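Local coordinates for protein beta-glucuronidase (uncultured Clostridium sp., PDB 6U7J) that hydrolyses beta-D-glucuronides as a gut microbial glycoside hydrolase of family 2, and is linked to the reactivation of estrogens from their glucuronide conjugates, at residues I27-R32 and V52-V57; W76-R81 and R138-V143; G183-V188 and R313-D318; R71-W76 and V143-E148. All blocks are in the same frame, centred on the assembly; numbering follows the deposited sequence.

Contact 1. Residues I27-R32 and V52-V57; sequences IWKFKR and VIDMPV
In the jelly-roll-like sugar-binding domain of this family 2 glycosidase, strand 53-57 pairs antiparallel with residues 27-32 and shows how an edge pairing settles its polar atoms. Trp28 and Met55 form a hydrogen-bonded pair: Trp28 N reaches Met55 O at 2.8 Å, nearly straight at 167° and in the carbonyl plane, and Met55 N returns a more bent bond to Trp28 O. At the next hydrogen-bonded pair, Ile53 N donates to Phe30 O at 2.9 Å. The other edge of strand 20-32 is taken by strand 76-85, where the backbones of Lys29 and Lys31 bond to Glu80 and Trp78.

On the face of Ile27, Lys29 and Asp54, the lysine chain turns at chi2 (-58°) and its NZ meets the syn lone pair of Asp54 OD1 at 2.9 Å, a salt bridge. Asp54 OD2 is answered by Lys355 of the second subunit, so the carboxylate is held between two ammonium groups and is probably kept ionised. Ile27 CG2 packs against Asp54 CB beside them.

The opposite face is apolar and aromatic. Met55, bent at chi2 and chi3, brings CE over the centre of the Phe30 ring in a CH-pi contact, 3.9 Å from the centroid; SD, lying obliquely at 4.9 Å, makes it a Met-aromatic contact as well. Tyr79 meets this ring edge-to-face. Farther along, Val57 CG2 sits over the face of the five-membered ring of Trp28, 3.5 Å from its centroid, in a CH-pi contact.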
# COMPACT_ATOMS: atom_id res chain seq x y z
N ILE B 27 26.42 -20.57 8.76
CA ILE B 27 25.77 -20.19 10.01
C ILE B 27 26.81 -20.26 11.12
O ILE B 27 27.46 -21.29 11.30
CB ILE B 27 24.57 -21.11 10.31
CG1 ILE B 27 23.62 -21.16 9.11
CG2 ILE B 27 23.88 -20.67 11.56
CD1 ILE B 27 23.15 -19.81 8.64
N TRP B 28 26.98 -19.15 11.85
CA TRP B 28 27.87 -19.08 13.00
C TRP B 28 27.04 -19.05 14.28
O TRP B 28 25.83 -18.80 14.27
CB TRP B 28 28.74 -17.82 12.96
CG TRP B 28 29.72 -17.71 11.82
CD1 TRP B 28 29.51 -18.03 10.51
CD2 TRP B 28 31.06 -17.21 11.91
NE1 TRP B 28 30.65 -17.76 9.78
CE2 TRP B 28 31.61 -17.25 10.61
CE3 TRP B 28 31.84 -16.72 12.97
CZ2 TRP B 28 32.92 -16.84 10.34
CZ3 TRP B 28 33.13 -16.31 12.70
CH2 TRP B 28 33.66 -16.37 11.39
N LYS B 29 27.72 -19.24 15.41
CA LYS B 29 27.10 -19.02 16.71
C LYS B 29 27.33 -17.57 17.13
O LYS B 29 28.32 -16.95 16.74
CB LYS B 29 27.65 -19.98 17.77
CG LYS B 29 27.40 -21.44 17.45
CD LYS B 29 25.89 -21.67 17.31
CE LYS B 29 25.54 -23.11 16.92
NZ LYS B 29 24.07 -23.38 17.12
N PHE B 30 26.42 -17.05 17.94
CA PHE B 30 26.35 -15.61 18.16
C PHE B 30 25.75 -15.32 19.53
O PHE B 30 24.80 -15.98 19.96
CB PHE B 30 25.52 -14.97 17.05
CG PHE B 30 25.26 -13.49 17.20
CD1 PHE B 30 24.29 -13.02 18.08
CD2 PHE B 30 25.93 -12.58 16.37
CE1 PHE B 30 24.03 -11.65 18.18
CE2 PHE B 30 25.67 -11.22 16.46
CZ PHE B 30 24.72 -10.75 17.36
N LYS B 31 26.28 -14.28 20.17
CA LYS B 31 25.77 -13.80 21.44
C LYS B 31 26.14 -12.33 21.55
O LYS B 31 27.23 -11.93 21.13
CB LYS B 31 26.38 -14.59 22.61
CG LYS B 31 25.83 -14.20 23.96
CD LYS B 31 26.07 -15.30 25.01
CE LYS B 31 27.52 -15.42 25.37
NZ LYS B 31 27.70 -16.36 26.53
N ARG B 32 25.24 -11.53 22.12
CA ARG B 32 25.56 -10.14 22.38
C ARG B 32 25.98 -9.94 23.83
O ARG B 32 25.66 -10.74 24.71
CB ARG B 32 24.36 -9.25 22.05
CG ARG B 32 23.29 -9.25 23.07
CD ARG B 32 22.35 -8.06 22.85
NE ARG B 32 21.04 -8.38 23.41
CZ ARG B 32 20.61 -7.97 24.60
NH1 ARG B 32 21.38 -7.21 25.36
NH2 ARG B 32 19.39 -8.32 25.02
N VAL B 52 23.93 -19.31 23.01
CA VAL B 52 24.10 -18.64 21.72
C VAL B 52 22.85 -18.87 20.86
O VAL B 52 22.02 -19.72 21.13
CB VAL B 52 25.35 -19.14 20.99
CG1 VAL B 52 26.59 -18.81 21.80
CG2 VAL B 52 25.24 -20.63 20.75
N ILE B 53 22.77 -18.07 19.79
CA ILE B 53 21.81 -18.29 18.71
C ILE B 53 22.60 -18.44 17.40
O ILE B 53 23.80 -18.20 17.36
CB ILE B 53 20.78 -17.15 18.60
CG1 ILE B 53 21.46 -15.82 18.30
CG2 ILE B 53 19.95 -17.05 19.88
CD1 ILE B 53 20.47 -14.68 18.03
N ASP B 54 21.90 -18.84 16.34
CA ASP B 54 22.48 -18.89 15.00
C ASP B 54 22.46 -17.51 14.35
O ASP B 54 21.53 -16.72 14.53
CB ASP B 54 21.70 -19.84 14.10
CG ASP B 54 21.72 -21.25 14.60
OD1 ASP B 54 22.70 -21.63 15.26
OD2 ASP B 54 20.75 -21.99 14.34
N MET B 55 23.50 -17.25 13.54
CA MET B 55 23.59 -15.99 12.83
C MET B 55 24.29 -16.23 11.50
O MET B 55 25.37 -16.84 11.48
CB MET B 55 24.34 -14.92 13.63
CG MET B 55 24.28 -13.51 13.01
SD MET B 55 22.61 -12.74 13.02
CE MET B 55 22.13 -12.83 14.73
N PRO B 56 23.70 -15.81 10.39
CA PRO B 56 24.34 -16.01 9.08
C PRO B 56 25.50 -15.06 8.88
O PRO B 56 25.54 -13.96 9.43
CB PRO B 56 23.21 -15.72 8.08
CG PRO B 56 22.27 -14.77 8.82
CD PRO B 56 22.35 -15.21 10.28
N VAL B 57 26.45 -15.51 8.06
CA VAL B 57 27.60 -14.72 7.64
C VAL B 57 27.78 -14.97 6.15
O VAL B 57 27.85 -16.13 5.73
CB VAL B 57 28.87 -15.09 8.43
CG1 VAL B 57 30.10 -14.41 7.82
CG2 VAL B 57 28.73 -14.70 9.88

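Contact 2. Residues W76-R81 and R138-V143; sequences WVWYER and RLTVAV
Glu80 OE1 collects two donors from the strand beside it. Thr140 OG1 gives its proton to the anti lone pair at 2.8 Å, the two side chains running alongside each other, while Arg138 NH1 arrives from above the carboxylate plane at 2.9 Å in a salt bridge. Glu80 OE1 lies near the plane of the guanidinium, yet the two flat groups are turned 69° apart, and the arginine's bond goes to OE1. Two torsions prepare this meeting: Glu80 sends CG anti to its backbone N (chi1 -179°) and stretches across to the other strand, and Arg138 bends at chi3. Glu80 OE2 is taken by Leu49 N, so bonds at both oxygens restrain the rotation of the buried carboxylate and, with the arginine, should favour its charged form.

On the same face, Ala142 CB lies over the six-membered ring of Trp78, 3.6 Å from its centroid, and Thr140 CG2 meets the edge of that indole. Phe40 and Trp44 approach Trp78 edge-to-face from beyond the two strands. On the other face, that of Val77, Tyr79 and Val143, Val143 CG2 touches Tyr79 CD2 at 3.7 Å, and Val77 lies alongside Val143.

Behind these side chains stand three hydrogen-bonded pairs, Val77 with Val143, Tyr79 with Val141 and Arg81 with Leu139, each closed by two backbone bonds. Tyr79 N to Val141 O is almost straight at 174°, and Leu139 N approaches Arg81 O nearly along the C=O axis. Strand 76-85, flanked by 20-32 and 135-144, is an inner strand of the jelly-roll-like beta-sandwich found in family 2 sugar-binding domains.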
# COMPACT_ATOMS: atom_id res chain seq x y z
N TRP B 76 29.23 -4.38 21.82
CA TRP B 76 29.93 -5.50 21.22
C TRP B 76 29.05 -6.74 21.17
O TRP B 76 28.22 -6.98 22.06
CB TRP B 76 31.22 -5.84 22.00
CG TRP B 76 32.25 -4.76 21.89
CD1 TRP B 76 32.34 -3.62 22.64
CD2 TRP B 76 33.34 -4.71 20.95
NE1 TRP B 76 33.42 -2.87 22.22
CE2 TRP B 76 34.04 -3.52 21.19
CE3 TRP B 76 33.77 -5.56 19.93
CZ2 TRP B 76 35.17 -3.15 20.45
CZ3 TRP B 76 34.88 -5.19 19.19
CH2 TRP B 76 35.57 -4.00 19.46
N VAL B 77 29.27 -7.55 20.14
CA VAL B 77 28.68 -8.88 20.03
C VAL B 77 29.79 -9.86 19.70
O VAL B 77 30.90 -9.48 19.34
CB VAL B 77 27.56 -8.93 18.96
CG1 VAL B 77 26.48 -7.90 19.28
CG2 VAL B 77 28.13 -8.69 17.55
N TRP B 78 29.45 -11.15 19.78
CA TRP B 78 30.42 -12.23 19.70
C TRP B 78 29.94 -13.27 18.70
O TRP B 78 28.84 -13.80 18.83
CB TRP B 78 30.63 -12.86 21.08
CG TRP B 78 31.29 -11.90 21.99
CD1 TRP B 78 30.69 -10.91 22.72
CD2 TRP B 78 32.69 -11.78 22.24
NE1 TRP B 78 31.63 -10.19 23.41
CE2 TRP B 78 32.87 -10.70 23.14
CE3 TRP B 78 33.82 -12.48 21.78
CZ2 TRP B 78 34.13 -10.32 23.60
CZ3 TRP B 78 35.07 -12.10 22.24
CH2 TRP B 78 35.22 -11.03 23.15
N TYR B 79 30.77 -13.54 17.69
CA TYR B 79 30.55 -14.60 16.73
C TYR B 79 31.56 -15.71 16.96
O TYR B 79 32.70 -15.45 17.37
CB TYR B 79 30.74 -14.11 15.30
CG TYR B 79 29.70 -13.18 14.70
CD1 TYR B 79 28.86 -13.63 13.69
CD2 TYR B 79 29.61 -11.85 15.09
CE1 TYR B 79 27.92 -12.80 13.11
CE2 TYR B 79 28.67 -10.99 14.50
CZ TYR B 79 27.83 -11.49 13.51
OH TYR B 79 26.90 -10.68 12.90
N GLU B 80 31.17 -16.94 16.63
CA GLU B 80 32.11 -18.04 16.74
C GLU B 80 31.75 -19.13 15.74
O GLU B 80 30.57 -19.41 15.51
CB GLU B 80 32.11 -18.63 18.15
CG GLU B 80 33.07 -19.76 18.34
CD GLU B 80 33.29 -20.04 19.81
OE1 GLU B 80 34.21 -19.43 20.40
OE2 GLU B 80 32.50 -20.82 20.39
N ARG B 81 32.78 -19.74 15.16
CA ARG B 81 32.60 -20.97 14.40
C ARG B 81 33.89 -21.77 14.42
O ARG B 81 34.93 -21.31 14.90
CB ARG B 81 32.14 -20.69 12.96
CG ARG B 81 33.21 -20.11 12.05
CD ARG B 81 32.85 -20.29 10.59
NE ARG B 81 33.14 -21.66 10.14
CZ ARG B 81 32.68 -22.20 9.02
NH1 ARG B 81 31.88 -21.51 8.20
NH2 ARG B 81 33.01 -23.44 8.72
N ARG B 138 39.07 -23.18 16.37
CA ARG B 138 37.95 -22.37 16.83
C ARG B 138 38.24 -20.91 16.51
O ARG B 138 39.31 -20.39 16.85
CB ARG B 138 37.71 -22.54 18.34
CG ARG B 138 36.54 -21.71 18.87
CD ARG B 138 36.03 -22.20 20.24
NE ARG B 138 37.08 -22.13 21.26
CZ ARG B 138 37.38 -21.03 21.94
NH1 ARG B 138 36.70 -19.92 21.74
NH2 ARG B 138 38.36 -21.05 22.83
N LEU B 139 37.28 -20.26 15.86
CA LEU B 139 37.41 -18.87 15.43
C LEU B 139 36.35 -18.05 16.15
O LEU B 139 35.15 -18.33 16.01
CB LEU B 139 37.27 -18.76 13.90
CG LEU B 139 37.28 -17.34 13.33
CD1 LEU B 139 38.52 -16.56 13.79
CD2 LEU B 139 37.19 -17.36 11.81
N THR B 140 36.79 -17.07 16.93
CA THR B 140 35.91 -16.20 17.69
C THR B 140 36.16 -14.77 17.26
O THR B 140 37.31 -14.34 17.21
CB THR B 140 36.15 -16.35 19.21
OG1 THR B 140 36.25 -17.74 19.55
CG2 THR B 140 35.00 -15.70 20.01
N VAL B 141 35.08 -14.05 16.92
CA VAL B 141 35.18 -12.69 16.40
C VAL B 141 34.30 -11.78 17.25
O VAL B 141 33.07 -11.93 17.24
CB VAL B 141 34.76 -12.60 14.93
CG1 VAL B 141 34.80 -11.15 14.47
CG2 VAL B 141 35.65 -13.48 14.05
N ALA B 142 34.91 -10.85 17.97
CA ALA B 142 34.16 -9.79 18.64
C ALA B 142 33.93 -8.65 17.66
O ALA B 142 34.87 -8.23 16.98
CB ALA B 142 34.89 -9.27 19.88
N VAL B 143 32.69 -8.18 17.58
CA VAL B 143 32.24 -7.18 16.61
C VAL B 143 31.63 -6.02 17.39
O VAL B 143 30.67 -6.22 18.14
CB VAL B 143 31.22 -7.76 15.62
CG1 VAL B 143 30.70 -6.69 14.64
CG2 VAL B 143 31.82 -8.95 14.84

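Contact 3. Residues G183-V188 and R313-D318; sequences GIHRPV and RGKGLD
A loop of the sugar-binding domain here meets the TIM barrel domain: residues 313-318, leading from strand 297-305 to helix 319-332, lie against residues 183-188. The barrel loop opens with a type II' turn from Arg313 to Gly316, closed by Gly316 N to Arg313 O, and Gly314 takes the positive phi that this turn needs.

The tight part centres on His185. Lys315 CB stands over the middle of the imidazole, 3.7 Å from its centroid and 6° off the normal, while Gly183 O lies above the opposite face. With chi1 at -69°, His185 CG is anti to its own carbonyl carbon, so ring and carbonyl address different parts of the loop: His185 O accepts from Leu317 N at 2.9 Å, nearly along the C=O axis. Ser60 and Thr102 meet the ring nitrogens in weak hydrogen bonds, which further restrain its rotation.

The looser side is bridged by water. This water accepts from Arg186 NE at 3.1 Å, in the plane of the guanidinium, and donates a weak bond to Lys315 O. The arginine's firmer ties lie farther out, with Glu308 in a salt bridge and with the carbonyls of Phe121 and Pro343; Lys315, bent at chi3 and chi4, carries NZ away to Tyr342 and Glu308 O.

Beyond the water the chains close up again, near a bound calcium ion about 4 Å from the Pro187 side chain. Leu317, its CG anti to the backbone N, crosses Pro187 at about a right angle and presses CD2 to 3.5 Å from Pro187 CD, tighter than an ordinary carbon contact.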
# COMPACT_ATOMS: atom_id res chain seq x y z
N GLY B 183 27.83 -6.17 12.04
CA GLY B 183 27.99 -7.60 11.86
C GLY B 183 29.17 -7.89 10.95
O GLY B 183 30.04 -7.04 10.75
N ILE B 184 29.19 -9.10 10.39
CA ILE B 184 30.21 -9.52 9.45
C ILE B 184 29.57 -9.48 8.06
O ILE B 184 28.89 -10.42 7.65
CB ILE B 184 30.76 -10.91 9.79
CG1 ILE B 184 31.31 -10.92 11.23
CG2 ILE B 184 31.85 -11.33 8.80
CD1 ILE B 184 31.85 -12.28 11.68
N HIS B 185 29.81 -8.40 7.33
CA HIS B 185 29.05 -8.08 6.12
C HIS B 185 29.60 -8.70 4.85
O HIS B 185 28.89 -8.70 3.83
CB HIS B 185 28.99 -6.56 5.93
CG HIS B 185 28.15 -5.87 6.95
ND1 HIS B 185 28.48 -4.64 7.48
CD2 HIS B 185 26.98 -6.24 7.53
CE1 HIS B 185 27.53 -4.27 8.33
NE2 HIS B 185 26.62 -5.23 8.39
N ARG B 186 30.83 -9.21 4.86
CA ARG B 186 31.50 -9.70 3.67
C ARG B 186 32.15 -11.05 3.94
O ARG B 186 32.36 -11.42 5.10
CB ARG B 186 32.54 -8.67 3.19
CG ARG B 186 31.83 -7.41 2.68
CD ARG B 186 32.75 -6.31 2.22
NE ARG B 186 31.99 -5.08 2.08
CZ ARG B 186 32.52 -3.87 1.99
NH1 ARG B 186 33.85 -3.72 2.03
NH2 ARG B 186 31.73 -2.82 1.88
N PRO B 187 32.42 -11.83 2.89
CA PRO B 187 32.90 -13.21 3.08
C PRO B 187 34.13 -13.30 3.97
O PRO B 187 35.03 -12.46 3.89
CB PRO B 187 33.22 -13.68 1.66
CG PRO B 187 32.32 -12.87 0.79
CD PRO B 187 32.15 -11.54 1.47
N VAL B 188 34.16 -14.32 4.82
CA VAL B 188 35.34 -14.72 5.58
C VAL B 188 36.02 -15.85 4.82
O VAL B 188 35.36 -16.80 4.38
CB VAL B 188 34.97 -15.17 7.01
CG1 VAL B 188 36.26 -15.54 7.81
CG2 VAL B 188 34.19 -14.10 7.72
N ARG B 313 18.98 -8.91 5.51
CA ARG B 313 20.42 -9.07 5.73
C ARG B 313 21.16 -7.76 5.98
O ARG B 313 22.40 -7.78 6.10
CB ARG B 313 21.07 -9.77 4.53
CG ARG B 313 21.01 -8.92 3.26
CD ARG B 313 21.61 -9.59 2.03
NE ARG B 313 21.73 -11.04 2.14
CZ ARG B 313 20.72 -11.88 1.91
NH1 ARG B 313 19.52 -11.42 1.60
NH2 ARG B 313 20.93 -13.19 2.02
N GLY B 314 20.47 -6.62 6.01
CA GLY B 314 21.14 -5.34 6.25
C GLY B 314 22.12 -4.97 5.14
O GLY B 314 21.77 -4.91 3.95
N LYS B 315 23.36 -4.70 5.54
CA LYS B 315 24.45 -4.38 4.62
C LYS B 315 25.21 -5.61 4.15
O LYS B 315 26.32 -5.47 3.61
CB LYS B 315 25.43 -3.41 5.28
CG LYS B 315 24.76 -2.26 6.04
CD LYS B 315 25.75 -1.13 6.31
CE LYS B 315 26.03 -0.34 5.03
NZ LYS B 315 24.84 0.45 4.59
N GLY B 316 24.67 -6.81 4.34
CA GLY B 316 25.40 -8.01 3.98
C GLY B 316 25.47 -8.19 2.47
O GLY B 316 24.53 -7.85 1.74
N LEU B 317 26.60 -8.73 2.00
CA LEU B 317 26.81 -8.93 0.57
C LEU B 317 25.81 -9.93 0.01
O LEU B 317 25.53 -10.97 0.61
CB LEU B 317 28.23 -9.43 0.31
CG LEU B 317 28.56 -9.94 -1.10
CD1 LEU B 317 28.57 -8.79 -2.10
CD2 LEU B 317 29.92 -10.71 -1.09
N ASP B 318 25.29 -9.61 -1.17
CA ASP B 318 24.26 -10.40 -1.82
C ASP B 318 24.51 -10.28 -3.31
O ASP B 318 24.14 -9.28 -3.92
CB ASP B 318 22.87 -9.90 -1.44
CG ASP B 318 21.74 -10.77 -2.01
OD1 ASP B 318 21.99 -11.56 -2.95
OD2 ASP B 318 20.60 -10.66 -1.50
O HOH W 1 29.01 -5.65 1.65

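Contact 4. Residues R71-W76 and V143-E148; sequences RDHVGW and VGNILE
Asn145 places CG in the crowded position between its backbone N and carbonyl carbon (chi1 66°), and with chi2 at 18° the amide turns both of its ends to the backbone of residues 73-75. ND2 donates to His73 O at 2.9 Å, from above the carbonyl plane, and OD1 receives Gly75 N at 3.0 Å along an almost straight N-H of 172°. The Asn145 backbone adds a third bond, its N giving to Gly75 O. One asparagine thus makes three bonds, from side chain and main chain, to the irregular loop at residues 73-75.

His73, with CG anti to its backbone N, reaches forward along its own segment, where NE2 donates to Trp76 O. Gly75 adopts backbone angles at which a CB would jam against the preceding carbonyl oxygen; Ile146 CD1 packs on its CA at 3.8 Å. Trp76 and Gly144 form a non-hydrogen-bonded antiparallel pair, and the indole folds over the glycine: Gly144 CA lies 3.6 Å from the centroid of the six-membered ring, where a CB on residue 144 would collide with it. A water donates to both Gly75 O (3.1 Å) and Val143 O (3.0 Å), bridging the two carbonyls.

At the far end, Arg71 grips Asp72 side-on through NE and NH2, just where helix 68-71 stops, and its NH1 reaches Glu520 O of the third subunit. The contact therefore lies where the loop from that helix enters strand 76-85 and where strand 135-144 runs out into loop.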
# COMPACT_ATOMS: atom_id res chain seq x y z
N ARG B 71 18.32 -5.58 17.77
CA ARG B 71 18.29 -4.59 16.69
C ARG B 71 18.93 -3.27 17.11
O ARG B 71 19.73 -2.70 16.36
CB ARG B 71 16.85 -4.35 16.22
CG ARG B 71 16.72 -3.39 15.00
CD ARG B 71 15.26 -2.84 14.84
NE ARG B 71 14.88 -1.96 15.95
CZ ARG B 71 13.63 -1.68 16.35
NH1 ARG B 71 12.58 -2.20 15.73
NH2 ARG B 71 13.44 -0.86 17.38
N ASP B 72 18.64 -2.80 18.32
CA ASP B 72 19.10 -1.51 18.81
C ASP B 72 20.37 -1.59 19.67
O ASP B 72 20.70 -0.62 20.36
CB ASP B 72 17.99 -0.84 19.63
CG ASP B 72 16.71 -0.62 18.81
OD1 ASP B 72 16.76 -0.62 17.55
OD2 ASP B 72 15.65 -0.43 19.44
N HIS B 73 21.07 -2.72 19.65
CA HIS B 73 22.22 -2.94 20.53
C HIS B 73 23.32 -1.89 20.33
O HIS B 73 23.69 -1.55 19.20
CB HIS B 73 22.77 -4.35 20.27
CG HIS B 73 23.98 -4.70 21.07
ND1 HIS B 73 23.93 -4.97 22.42
CD2 HIS B 73 25.28 -4.88 20.70
CE1 HIS B 73 25.15 -5.27 22.86
NE2 HIS B 73 25.98 -5.22 21.83
N VAL B 74 23.84 -1.38 21.44
CA VAL B 74 25.00 -0.50 21.44
C VAL B 74 26.16 -1.24 22.12
O VAL B 74 26.05 -1.64 23.28
CB VAL B 74 24.71 0.84 22.13
CG1 VAL B 74 26.01 1.63 22.30
CG2 VAL B 74 23.70 1.65 21.30
N GLY B 75 27.26 -1.41 21.40
CA GLY B 75 28.42 -2.09 21.96
C GLY B 75 28.95 -3.26 21.15
O GLY B 75 29.07 -3.17 19.92
N TRP B 76 29.23 -4.38 21.82
CA TRP B 76 29.93 -5.50 21.22
C TRP B 76 29.05 -6.74 21.17
O TRP B 76 28.22 -6.98 22.06
CB TRP B 76 31.22 -5.84 22.00
CG TRP B 76 32.25 -4.76 21.89
CD1 TRP B 76 32.34 -3.62 22.64
CD2 TRP B 76 33.34 -4.71 20.95
NE1 TRP B 76 33.42 -2.87 22.22
CE2 TRP B 76 34.04 -3.52 21.19
CE3 TRP B 76 33.77 -5.56 19.93
CZ2 TRP B 76 35.17 -3.15 20.45
CZ3 TRP B 76 34.88 -5.19 19.19
CH2 TRP B 76 35.57 -4.00 19.46
N VAL B 143 32.69 -8.18 17.58
CA VAL B 143 32.24 -7.18 16.61
C VAL B 143 31.63 -6.02 17.39
O VAL B 143 30.67 -6.22 18.14
CB VAL B 143 31.22 -7.76 15.62
CG1 VAL B 143 30.70 -6.69 14.64
CG2 VAL B 143 31.82 -8.95 14.84
N GLY B 144 32.19 -4.82 17.23
CA GLY B 144 31.73 -3.65 17.97
C GLY B 144 31.22 -2.57 17.02
O GLY B 144 31.80 -2.35 15.96
N ASN B 145 30.15 -1.89 17.43
CA ASN B 145 29.47 -0.95 16.54
C ASN B 145 29.55 0.51 17.00
O ASN B 145 28.85 1.37 16.44
CB ASN B 145 28.01 -1.35 16.35
CG ASN B 145 27.19 -1.24 17.61
OD1 ASN B 145 27.57 -0.57 18.57
ND2 ASN B 145 26.05 -1.91 17.62
N ILE B 146 30.35 0.81 18.00
CA ILE B 146 30.40 2.15 18.55
C ILE B 146 31.23 3.06 17.64
O ILE B 146 32.30 2.67 17.15
CB ILE B 146 30.96 2.11 19.98
CG1 ILE B 146 29.92 1.44 20.88
CG2 ILE B 146 31.31 3.50 20.48
CD1 ILE B 146 30.40 1.14 22.24
N LEU B 147 30.73 4.26 17.39
CA LEU B 147 31.44 5.23 16.57
C LEU B 147 31.78 6.43 17.43
O LEU B 147 30.93 6.92 18.19
CB LEU B 147 30.61 5.66 15.36
CG LEU B 147 30.35 4.59 14.29
CD1 LEU B 147 29.36 5.14 13.26
CD2 LEU B 147 31.66 4.11 13.62
N GLU B 148 33.02 6.89 17.31
CA GLU B 148 33.51 8.05 18.04
C GLU B 148 34.00 9.10 17.04
O GLU B 148 33.92 8.90 15.83
CB GLU B 148 34.64 7.66 19.00
CG GLU B 148 34.19 6.76 20.14
CD GLU B 148 33.54 7.52 21.28
OE1 GLU B 148 32.96 8.61 21.04
OE2 GLU B 148 33.62 7.03 22.43
O HOH W 2 28.13 -4.80 17.47

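Contacts 1 and 2 lie in one antiparallel sheet of the sugar-binding domain and contact 4 at its margin, whereas contact 3 joins that domain to the TIM barrel. Contacts 1 and 2 are adjacent pairings, linked as Lys29 O and Lys31 O probably accept from Glu80 N and Trp78 N. Contact 4 continues contact 2 past its strand ends, sharing Trp76 and Val143, and adds an asparagine amide and a water to its one backbone bond. Contacts 2 and 3 are the more buried; Tyr79 OH lies against Gly183 between them. Contacts 1 and 4 are only partly buried, and contacts 1, 3 and 4 all reach other subunits, while no other chain touches contact 2.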